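Long-range contacts in uncharacterized hypothetical protein (Parabacteroides merdae, PDB 4EI0), which is of unknown function, a DUF4466-family protein built mainly of antiparallel beta sheets: residues 286-294 / 304-312; 25-34 / 244-255. All coordinates share one frame; numbering follows the deposited sequence.

Contact 1: residues 286-294 / 304-312; sequences DGKYRAYVY and TVSVKRYKM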
loop_
_atom_site.group_PDB
_atom_site.type_symbol
_atom_site.label_atom_id
_atom_site.label_comp_id
_atom_site.label_asym_id
_atom_site.label_seq_id
_atom_site.Cartn_x
_atom_site.Cartn_y
_atom_site.Cartn_z
ATOM N N ASP B 286 -16.738 40.689 -35.035
ATOM C CA ASP B 286 -16.843 41.829 -34.133
ATOM C C ASP B 286 -15.684 41.916 -33.137
ATOM O O ASP B 286 -15.670 42.801 -32.301
ATOM C CB ASP B 286 -18.167 41.715 -33.358
ATOM C CG ASP B 286 -18.425 40.268 -32.769
ATOM O OD1 ASP B 286 -17.582 39.338 -32.869
ATOM O OD2 ASP B 286 -19.514 40.044 -32.196
ATOM N N GLY B 287 -14.729 40.987 -33.189
ATOM C CA GLY B 287 -13.596 40.959 -32.237
ATOM C C GLY B 287 -13.956 40.398 -30.862
ATOM O O GLY B 287 -13.127 40.365 -29.962
ATOM N N LYS B 288 -15.182 39.905 -30.718
ATOM C CA LYS B 288 -15.685 39.450 -29.437
ATOM C C LYS B 288 -14.979 38.195 -28.939
ATOM O O LYS B 288 -14.653 38.096 -27.752
ATOM C CB LYS B 288 -17.192 39.212 -29.523
ATOM C CG LYS B 288 -17.879 38.903 -28.204
ATOM C CD LYS B 288 -19.307 39.471 -28.162
ATOM C CE LYS B 288 -20.026 39.221 -26.834
ATOM N NZ LYS B 288 -20.502 37.807 -26.777
ATOM N N TYR B 289 -14.722 37.249 -29.831
ATOM C CA TYR B 289 -14.082 35.993 -29.446
ATOM C C TYR B 289 -12.895 35.693 -30.375
ATOM O O TYR B 289 -12.919 36.038 -31.566
ATOM C CB TYR B 289 -15.078 34.827 -29.532
ATOM C CG TYR B 289 -16.267 34.813 -28.556
ATOM C CD1 TYR B 289 -16.140 34.314 -27.262
ATOM C CD2 TYR B 289 -17.534 35.254 -28.961
ATOM C CE1 TYR B 289 -17.231 34.292 -26.391
ATOM C CE2 TYR B 289 -18.629 35.241 -28.094
ATOM C CZ TYR B 289 -18.472 34.762 -26.811
ATOM O OH TYR B 289 -19.568 34.735 -25.997
ATOM N N ARG B 290 -11.874 35.052 -29.800
ATOM C CA ARG B 290 -10.855 34.368 -30.543
ATOM C C ARG B 290 -10.937 32.900 -30.251
ATOM O O ARG B 290 -11.444 32.505 -29.204
ATOM C CB ARG B 290 -9.500 34.896 -30.177
ATOM C CG ARG B 290 -9.223 36.202 -30.849
ATOM C CD ARG B 290 -7.898 36.752 -30.358
ATOM N NE ARG B 290 -7.660 37.989 -31.039
ATOM C CZ ARG B 290 -6.547 38.692 -30.928
ATOM N NH1 ARG B 290 -5.529 38.323 -30.133
ATOM N NH2 ARG B 290 -6.470 39.793 -31.629
ATOM N N ALA B 291 -10.473 32.075 -31.175
ATOM C CA ALA B 291 -10.565 30.622 -30.958
ATOM C C ALA B 291 -9.413 29.962 -31.691
ATOM O O ALA B 291 -8.796 30.566 -32.591
ATOM C CB ALA B 291 -11.887 30.097 -31.481
ATOM N N TYR B 292 -9.146 28.716 -31.331
ATOM C CA TYR B 292 -8.215 27.880 -32.063
ATOM C C TYR B 292 -8.977 26.613 -32.380
ATOM O O TYR B 292 -9.468 25.914 -31.456
ATOM C CB TYR B 292 -6.929 27.573 -31.236
ATOM C CG TYR B 292 -5.971 26.648 -31.952
ATOM C CD1 TYR B 292 -5.348 27.057 -33.125
ATOM C CD2 TYR B 292 -5.722 25.371 -31.505
ATOM C CE1 TYR B 292 -4.493 26.228 -33.830
ATOM C CE2 TYR B 292 -4.838 24.527 -32.204
ATOM C CZ TYR B 292 -4.272 24.939 -33.382
ATOM O OH TYR B 292 -3.374 24.145 -34.080
ATOM N N VAL B 293 -9.095 26.314 -33.666
ATOM C CA VAL B 293 -9.761 25.119 -34.174
ATOM C C VAL B 293 -8.683 24.100 -34.599
ATOM O O VAL B 293 -7.805 24.421 -35.389
ATOM C CB VAL B 293 -10.614 25.470 -35.386
ATOM C CG1 VAL B 293 -11.363 24.212 -35.883
ATOM C CG2 VAL B 293 -11.510 26.659 -35.057
ATOM N N TYR B 294 -8.696 22.909 -33.996
ATOM C CA TYR B 294 -7.668 21.888 -34.255
ATOM C C TYR B 294 -8.331 20.761 -34.996
ATOM O O TYR B 294 -9.398 20.331 -34.604
ATOM C CB TYR B 294 -7.053 21.376 -32.936
ATOM C CG TYR B 294 -6.068 20.257 -33.168
ATOM C CD1 TYR B 294 -4.849 20.529 -33.739
ATOM C CD2 TYR B 294 -6.367 18.941 -32.846
ATOM C CE1 TYR B 294 -3.911 19.531 -33.973
ATOM C CE2 TYR B 294 -5.455 17.921 -33.091
ATOM C CZ TYR B 294 -4.215 18.225 -33.630
ATOM O OH TYR B 294 -3.303 17.260 -33.959
ATOM N N THR B 304 -13.041 15.609 -37.781
ATOM C CA THR B 304 -13.230 15.822 -36.365
ATOM C C THR B 304 -12.416 17.046 -35.881
ATOM O O THR B 304 -11.210 17.104 -36.118
ATOM C CB THR B 304 -12.780 14.585 -35.561
ATOM O OG1 THR B 304 -13.435 13.420 -36.082
ATOM C CG2 THR B 304 -13.118 14.709 -34.091
ATOM N N VAL B 305 -13.066 17.982 -35.175
ATOM C CA VAL B 305 -12.400 19.191 -34.680
ATOM C C VAL B 305 -12.537 19.277 -33.174
ATOM O O VAL B 305 -13.464 18.724 -32.607
ATOM C CB VAL B 305 -12.932 20.480 -35.359
ATOM C CG1 VAL B 305 -12.870 20.388 -36.877
ATOM C CG2 VAL B 305 -14.349 20.794 -34.915
ATOM N N SER B 306 -11.592 19.953 -32.554
ATOM C CA SER B 306 -11.641 20.354 -31.164
ATOM C C SER B 306 -11.251 21.840 -31.071
ATOM O O SER B 306 -10.391 22.285 -31.797
ATOM C CB SER B 306 -10.659 19.515 -30.377
ATOM O OG SER B 306 -10.984 18.136 -30.525
ATOM N N VAL B 307 -11.860 22.595 -30.171
ATOM C CA VAL B 307 -11.746 24.081 -30.178
ATOM C C VAL B 307 -11.572 24.595 -28.778
ATOM O O VAL B 307 -12.257 24.138 -27.866
ATOM C CB VAL B 307 -13.012 24.722 -30.809
ATOM C CG1 VAL B 307 -12.997 26.257 -30.756
ATOM C CG2 VAL B 307 -13.253 24.203 -32.215
ATOM N N LYS B 308 -10.610 25.492 -28.596
ATOM C CA LYS B 308 -10.532 26.375 -27.457
ATOM C C LYS B 308 -11.006 27.738 -27.903
ATOM O O LYS B 308 -10.684 28.171 -29.014
ATOM C CB LYS B 308 -9.136 26.481 -26.931
ATOM C CG LYS B 308 -8.763 25.332 -26.016
ATOM C CD LYS B 308 -7.311 25.337 -25.598
ATOM C CE LYS B 308 -6.998 24.311 -24.499
ATOM N NZ LYS B 308 -5.574 24.356 -24.082
ATOM N N ARG B 309 -11.827 28.377 -27.073
ATOM C CA ARG B 309 -12.335 29.768 -27.371
ATOM C C ARG B 309 -12.074 30.678 -26.184
ATOM O O ARG B 309 -12.134 30.238 -25.032
ATOM C CB ARG B 309 -13.818 29.706 -27.682
ATOM C CG ARG B 309 -14.439 31.036 -28.102
ATOM C CD ARG B 309 -15.953 31.009 -28.177
ATOM N NE ARG B 309 -16.559 30.846 -26.872
ATOM C CZ ARG B 309 -17.869 30.844 -26.622
ATOM N NH1 ARG B 309 -18.746 31.036 -27.591
ATOM N NH2 ARG B 309 -18.296 30.650 -25.371
ATOM N N TYR B 310 -11.769 31.948 -26.456
ATOM C CA TYR B 310 -11.453 32.921 -25.429
ATOM C C TYR B 310 -12.194 34.228 -25.776
ATOM O O TYR B 310 -12.080 34.739 -26.890
ATOM C CB TYR B 310 -9.925 33.149 -25.391
ATOM C CG TYR B 310 -9.442 34.184 -24.391
ATOM C CD1 TYR B 310 -9.180 33.845 -23.115
ATOM C CD2 TYR B 310 -9.296 35.512 -24.756
ATOM C CE1 TYR B 310 -8.749 34.791 -22.189
ATOM C CE2 TYR B 310 -8.879 36.464 -23.859
ATOM C CZ TYR B 310 -8.626 36.091 -22.555
ATOM O OH TYR B 310 -8.191 37.010 -21.640
ATOM N N LYS B 311 -12.960 34.726 -24.822
ATOM C CA LYS B 311 -13.678 35.979 -24.959
ATOM C C LYS B 311 -12.778 37.155 -24.651
ATOM O O LYS B 311 -12.272 37.308 -23.525
ATOM C CB LYS B 311 -14.884 36.034 -24.014
ATOM C CG LYS B 311 -15.779 37.274 -24.303
ATOM C CD LYS B 311 -16.650 37.694 -23.139
ATOM C CE LYS B 311 -18.136 37.621 -23.451
ATOM N NZ LYS B 311 -18.761 36.479 -22.711
HETATM N N MSE B 312 -12.602 38.018 -25.645
HETATM C CA MSE B 312 -11.662 39.130 -25.509
HETATM C C MSE B 312 -12.129 40.180 -24.488
HETATM O O MSE B 312 -13.320 40.329 -24.146
HETATM O OXT MSE B 312 -11.281 40.870 -23.920
HETATM C CB MSE B 312 -11.402 39.744 -26.880
HETATM C CG MSE B 312 -10.722 38.777 -27.848
HETATM SE SE MSE B 312 -8.880 38.324 -27.311
HETATM C CE MSE B 312 -8.066 40.109 -27.348
HETATM O O HOH W 1 -15.094 40.126 -26.210
#

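Contact 2: residues 25-34 / 244-255; sequences LPVAPNIVGN and QLSDLQYSKFID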
loop_
_atom_site.group_PDB
_atom_site.type_symbol
_atom_site.label_atom_id
_atom_site.label_comp_id
_atom_site.label_asym_id
_atom_site.label_seq_id
_atom_site.Cartn_x
_atom_site.Cartn_y
_atom_site.Cartn_z
ATOM N N LEU B 25 -1.241 18.915 -13.767
ATOM C CA LEU B 25 0.041 19.574 -14.080
ATOM C C LEU B 25 -0.022 21.124 -13.986
ATOM O O LEU B 25 -1.019 21.735 -14.400
ATOM C CB LEU B 25 0.494 19.185 -15.481
ATOM C CG LEU B 25 0.447 17.706 -15.828
ATOM C CD1 LEU B 25 0.691 17.522 -17.324
ATOM C CD2 LEU B 25 1.460 16.958 -14.951
ATOM N N PRO B 26 1.022 21.763 -13.419
ATOM C CA PRO B 26 1.059 23.233 -13.260
ATOM C C PRO B 26 0.964 24.027 -14.579
ATOM O O PRO B 26 0.476 25.152 -14.590
ATOM C CB PRO B 26 2.423 23.491 -12.627
ATOM C CG PRO B 26 2.762 22.240 -11.925
ATOM C CD PRO B 26 2.130 21.107 -12.696
ATOM N N VAL B 27 1.435 23.445 -15.675
ATOM C CA VAL B 27 1.326 24.101 -16.977
ATOM C C VAL B 27 -0.057 23.918 -17.590
ATOM O O VAL B 27 -0.390 24.616 -18.527
ATOM C CB VAL B 27 2.404 23.582 -17.949
ATOM C CG1 VAL B 27 3.779 23.981 -17.462
ATOM C CG2 VAL B 27 2.305 22.075 -18.060
ATOM N N ALA B 28 -0.875 22.986 -17.085
ATOM C CA ALA B 28 -2.131 22.665 -17.757
ATOM C C ALA B 28 -3.199 23.663 -17.284
ATOM O O ALA B 28 -3.470 23.755 -16.104
ATOM C CB ALA B 28 -2.564 21.214 -17.525
ATOM N N PRO B 29 -3.800 24.434 -18.211
ATOM C CA PRO B 29 -4.791 25.368 -17.706
ATOM C C PRO B 29 -6.014 24.649 -17.112
ATOM O O PRO B 29 -6.413 23.587 -17.590
ATOM C CB PRO B 29 -5.199 26.180 -18.929
ATOM C CG PRO B 29 -4.186 25.892 -19.965
ATOM C CD PRO B 29 -3.662 24.519 -19.669
ATOM N N ASN B 30 -6.608 25.295 -16.114
ATOM C CA ASN B 30 -7.751 24.799 -15.376
ATOM C C ASN B 30 -9.010 25.421 -16.056
ATOM O O ASN B 30 -9.284 26.610 -15.878
ATOM C CB ASN B 30 -7.647 25.266 -13.923
ATOM C CG ASN B 30 -6.455 24.694 -13.198
ATOM O OD1 ASN B 30 -6.230 23.491 -13.245
ATOM N ND2 ASN B 30 -5.718 25.542 -12.484
ATOM N N ILE B 31 -9.703 24.603 -16.848
ATOM C CA ILE B 31 -10.830 24.982 -17.676
ATOM C C ILE B 31 -12.158 24.496 -17.042
ATOM O O ILE B 31 -12.289 23.341 -16.600
ATOM C CB ILE B 31 -10.668 24.394 -19.107
ATOM C CG1 ILE B 31 -9.407 24.975 -19.765
ATOM C CG2 ILE B 31 -11.873 24.782 -20.013
ATOM C CD1 ILE B 31 -8.955 24.193 -20.989
ATOM N N VAL B 32 -13.144 25.371 -17.033
ATOM C CA VAL B 32 -14.511 25.049 -16.604
ATOM C C VAL B 32 -15.005 23.725 -17.172
ATOM O O VAL B 32 -14.738 23.407 -18.332
ATOM C CB VAL B 32 -15.498 26.206 -16.918
ATOM C CG1 VAL B 32 -16.930 25.789 -16.607
ATOM C CG2 VAL B 32 -15.120 27.452 -16.091
ATOM N N GLY B 33 -15.643 22.917 -16.319
ATOM C CA GLY B 33 -16.107 21.604 -16.741
ATOM C C GLY B 33 -15.066 20.522 -16.532
ATOM O O GLY B 33 -15.411 19.382 -16.521
ATOM N N ASN B 34 -13.796 20.864 -16.369
ATOM C CA ASN B 34 -12.729 19.837 -16.195
ATOM C C ASN B 34 -12.472 19.660 -14.682
ATOM O O ASN B 34 -12.929 20.416 -13.831
ATOM C CB ASN B 34 -11.372 20.301 -16.813
ATOM C CG ASN B 34 -11.255 20.034 -18.306
ATOM O OD1 ASN B 34 -12.146 19.502 -18.898
ATOM N ND2 ASN B 34 -10.127 20.439 -18.912
ATOM N N GLN B 244 -4.555 19.276 -24.409
ATOM C CA GLN B 244 -5.969 19.126 -24.049
ATOM C C GLN B 244 -6.814 18.876 -25.263
ATOM O O GLN B 244 -7.778 18.146 -25.211
ATOM C CB GLN B 244 -6.462 20.362 -23.268
ATOM C CG GLN B 244 -5.781 20.464 -21.939
ATOM C CD GLN B 244 -5.987 21.771 -21.201
ATOM O OE1 GLN B 244 -5.822 22.864 -21.753
ATOM N NE2 GLN B 244 -6.192 21.664 -19.896
ATOM N N LEU B 245 -6.482 19.504 -26.385
ATOM C CA LEU B 245 -7.307 19.320 -27.574
ATOM C C LEU B 245 -7.015 18.034 -28.357
ATOM O O LEU B 245 -7.888 17.553 -29.073
ATOM C CB LEU B 245 -7.165 20.538 -28.515
ATOM C CG LEU B 245 -7.688 21.889 -28.014
ATOM C CD1 LEU B 245 -7.247 22.934 -29.005
ATOM C CD2 LEU B 245 -9.181 21.875 -27.874
ATOM N N SER B 246 -5.791 17.524 -28.277
ATOM C CA SER B 246 -5.353 16.425 -29.145
ATOM C C SER B 246 -5.010 15.136 -28.410
ATOM O O SER B 246 -4.872 14.081 -29.039
ATOM C CB SER B 246 -4.122 16.856 -29.926
ATOM O OG SER B 246 -2.998 16.652 -29.113
ATOM N N ASP B 247 -4.861 15.208 -27.092
ATOM C CA ASP B 247 -4.524 14.016 -26.308
ATOM C C ASP B 247 -3.295 13.266 -26.883
ATOM O O ASP B 247 -3.279 12.047 -26.930
ATOM C CB ASP B 247 -5.736 13.057 -26.197
ATOM C CG ASP B 247 -6.862 13.613 -25.352
ATOM O OD1 ASP B 247 -6.973 13.231 -24.165
ATOM O OD2 ASP B 247 -7.653 14.419 -25.877
ATOM N N LEU B 248 -2.292 14.010 -27.349
ATOM C CA LEU B 248 -0.984 13.433 -27.705
ATOM C C LEU B 248 0.084 14.072 -26.826
ATOM O O LEU B 248 0.120 15.279 -26.661
ATOM C CB LEU B 248 -0.660 13.598 -29.209
ATOM C CG LEU B 248 -1.821 13.486 -30.228
ATOM C CD1 LEU B 248 -1.280 13.634 -31.648
ATOM C CD2 LEU B 248 -2.661 12.204 -30.073
ATOM N N GLN B 249 0.950 13.267 -26.231
ATOM C CA GLN B 249 1.764 13.777 -25.116
ATOM C C GLN B 249 2.982 14.612 -25.565
ATOM O O GLN B 249 3.262 14.702 -26.757
ATOM C CB GLN B 249 2.221 12.611 -24.248
ATOM C CG GLN B 249 2.796 11.455 -25.041
ATOM C CD GLN B 249 3.362 10.385 -24.130
ATOM O OE1 GLN B 249 3.231 9.197 -24.404
ATOM N NE2 GLN B 249 3.971 10.805 -23.015
ATOM N N TYR B 250 3.698 15.194 -24.591
ATOM C CA TYR B 250 4.850 16.123 -24.797
ATOM C C TYR B 250 4.416 17.374 -25.482
ATOM O O TYR B 250 5.238 18.108 -26.047
ATOM C CB TYR B 250 6.041 15.517 -25.571
ATOM C CG TYR B 250 6.481 14.198 -25.005
ATOM C CD1 TYR B 250 6.821 14.096 -23.659
ATOM C CD2 TYR B 250 6.523 13.046 -25.784
ATOM C CE1 TYR B 250 7.195 12.885 -23.095
ATOM C CE2 TYR B 250 6.905 11.828 -25.226
ATOM C CZ TYR B 250 7.240 11.750 -23.892
ATOM O OH TYR B 250 7.614 10.548 -23.341
ATOM N N SER B 251 3.119 17.623 -25.406
ATOM C CA SER B 251 2.547 18.781 -26.062
ATOM C C SER B 251 2.681 19.988 -25.136
ATOM O O SER B 251 3.114 19.909 -23.976
ATOM C CB SER B 251 1.060 18.548 -26.452
ATOM O OG SER B 251 0.890 18.419 -27.865
ATOM N N LYS B 252 2.324 21.112 -25.695
ATOM C CA LYS B 252 2.210 22.298 -24.944
ATOM C C LYS B 252 0.720 22.640 -24.847
ATOM O O LYS B 252 -0.166 21.955 -25.399
ATOM C CB LYS B 252 3.082 23.374 -25.596
ATOM C CG LYS B 252 4.553 23.051 -25.438
ATOM C CD LYS B 252 5.453 24.028 -26.174
ATOM C CE LYS B 252 6.916 23.627 -25.970
ATOM N NZ LYS B 252 7.379 22.651 -27.002
ATOM N N PHE B 253 0.449 23.680 -24.085
ATOM C CA PHE B 253 -0.916 24.097 -23.854
ATOM C C PHE B 253 -1.079 25.525 -24.360
ATOM O O PHE B 253 -0.234 26.391 -24.097
ATOM C CB PHE B 253 -1.238 24.052 -22.365
ATOM C CG PHE B 253 -1.064 22.687 -21.740
ATOM C CD1 PHE B 253 0.132 22.313 -21.186
ATOM C CD2 PHE B 253 -2.111 21.793 -21.706
ATOM C CE1 PHE B 253 0.281 21.075 -20.596
ATOM C CE2 PHE B 253 -1.956 20.527 -21.145
ATOM C CZ PHE B 253 -0.753 20.184 -20.589
ATOM N N ILE B 254 -2.185 25.764 -25.036
ATOM C CA ILE B 254 -2.635 27.118 -25.335
ATOM C C ILE B 254 -3.377 27.602 -24.119
ATOM O O ILE B 254 -4.322 26.935 -23.638
ATOM C CB ILE B 254 -3.570 27.142 -26.548
ATOM C CG1 ILE B 254 -2.820 26.615 -27.784
ATOM C CG2 ILE B 254 -4.143 28.538 -26.808
ATOM C CD1 ILE B 254 -3.793 26.238 -28.883
ATOM N N ASP B 255 -2.970 28.752 -23.621
ATOM C CA ASP B 255 -3.593 29.317 -22.426
ATOM C C ASP B 255 -4.171 30.694 -22.785
ATOM O O ASP B 255 -4.091 31.175 -23.956
ATOM C CB ASP B 255 -2.591 29.365 -21.238
ATOM C CG ASP B 255 -3.275 29.443 -19.843
ATOM O OD1 ASP B 255 -4.510 29.593 -19.742
ATOM O OD2 ASP B 255 -2.544 29.384 -18.833
#

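Contact 1: residues 286-294 / 304-312
Y289 and R309 stack on one face of a beta hairpin, the guanidinium lying flat on the ring with planes 15° apart and centres 4.1 Å apart. R309 CG stands anti to the backbone N (chi1 -176°) and the chain bends at chi3, which lays the group over the CD1-CE1 side of the ring, an off-centre cation-pi contact. R309 NH1 donates to N170 O, and NH2 makes a salt bridge with D152. The tight part follows on the same face: small A291 sits where the strands come to 4.1 Å between its CA and that of R309, and V293 CG1 meets V307 CG2 at 4.1 Å; beta-branched valines suit extended backbone. Alternating with these pairs, R290-Y310, Y292-K308 and Y294-S306 are each joined by two N-H...O bonds. The chain end is looser and solvent-facing: M312 N still bonds K288 O at 2.9 Å, a water bridges K288 O and M312 O, and the selenium of M312, a selenomethionine, rests 3.6 Å from R290 CD, while R290 NE forms a salt bridge with E283. The hairpin lies inside a five-stranded antiparallel sheet, strand 278-283 flanking 289-294 and strand 152-159 flanking 304-311, with helices 243-246 and 256-261 against the face bearing Y292 and K308.

Contact 2: residues 25-34 / 244-255
This contact, largely at the surface, joins the turn-rich connection from strand 17-22 to strand 35-43 with helix 243-246 and the loop that follows it. Its apolar half centres on F253. A28 sits over one face of the ring, its CA 3.8 Å from the centroid and only 3° off the normal, a CH-pi contact; as the smallest side chain with a CB, alanine lets the backbone itself come down onto the ring. V27 CG2 reaches CE1 of F253 at 3.4 Å, and P29 CD lies 3.7 Å from F253 CB. With CG anti to its carbonyl carbon (chi1 -59°), F253 turns its ring toward this loop. A type I turn from L25 to A28, closed by A28 N bonding L25 O, brings these residues together.

The polar half is Q244. Its NE2 donates to P29 O at 3.0 Å, with the acceptor close to the amide plane and the N-H...O angle 157°. The amide suits a place that needs both a donor and an acceptor: OE1, close to I31 CD1 at 3.5 Å, accepts from K308 NZ, and these two bonds should fix which way the amide is flipped. P29 sits between F253 and Q244, its compact ring touching both and, lacking an N-H, leaving no backbone donor to satisfy there. M153 of strand 152-159 touches I31, N34 and Q244, while L245 of helix 243-246 and I254 of the loop after it pack against Y292 of strand 289-299.

Overall arrangement
From the N terminus, the chain first passes through 25-34, between the first two strands of one five-stranded sheet, and then runs through more than two hundred residues before 244-255 returns to it, so contact 2 closes a very long loop. Contact 1 opens only afterwards and closes a short one, the hairpin of strands 289-299 and 302-311 at the C terminus. The two are therefore in series, neither nested nor crossed. They meet in space at K308, whose NZ forms a salt bridge with D242 and bonds I254 O, with Q244 as shared neighbour. Contact 1 forms a hairpin within the sheet that ends at the C terminus; contact 2 ties the adjoining helix and loop to the sheet of strands 17-22 and 35-43.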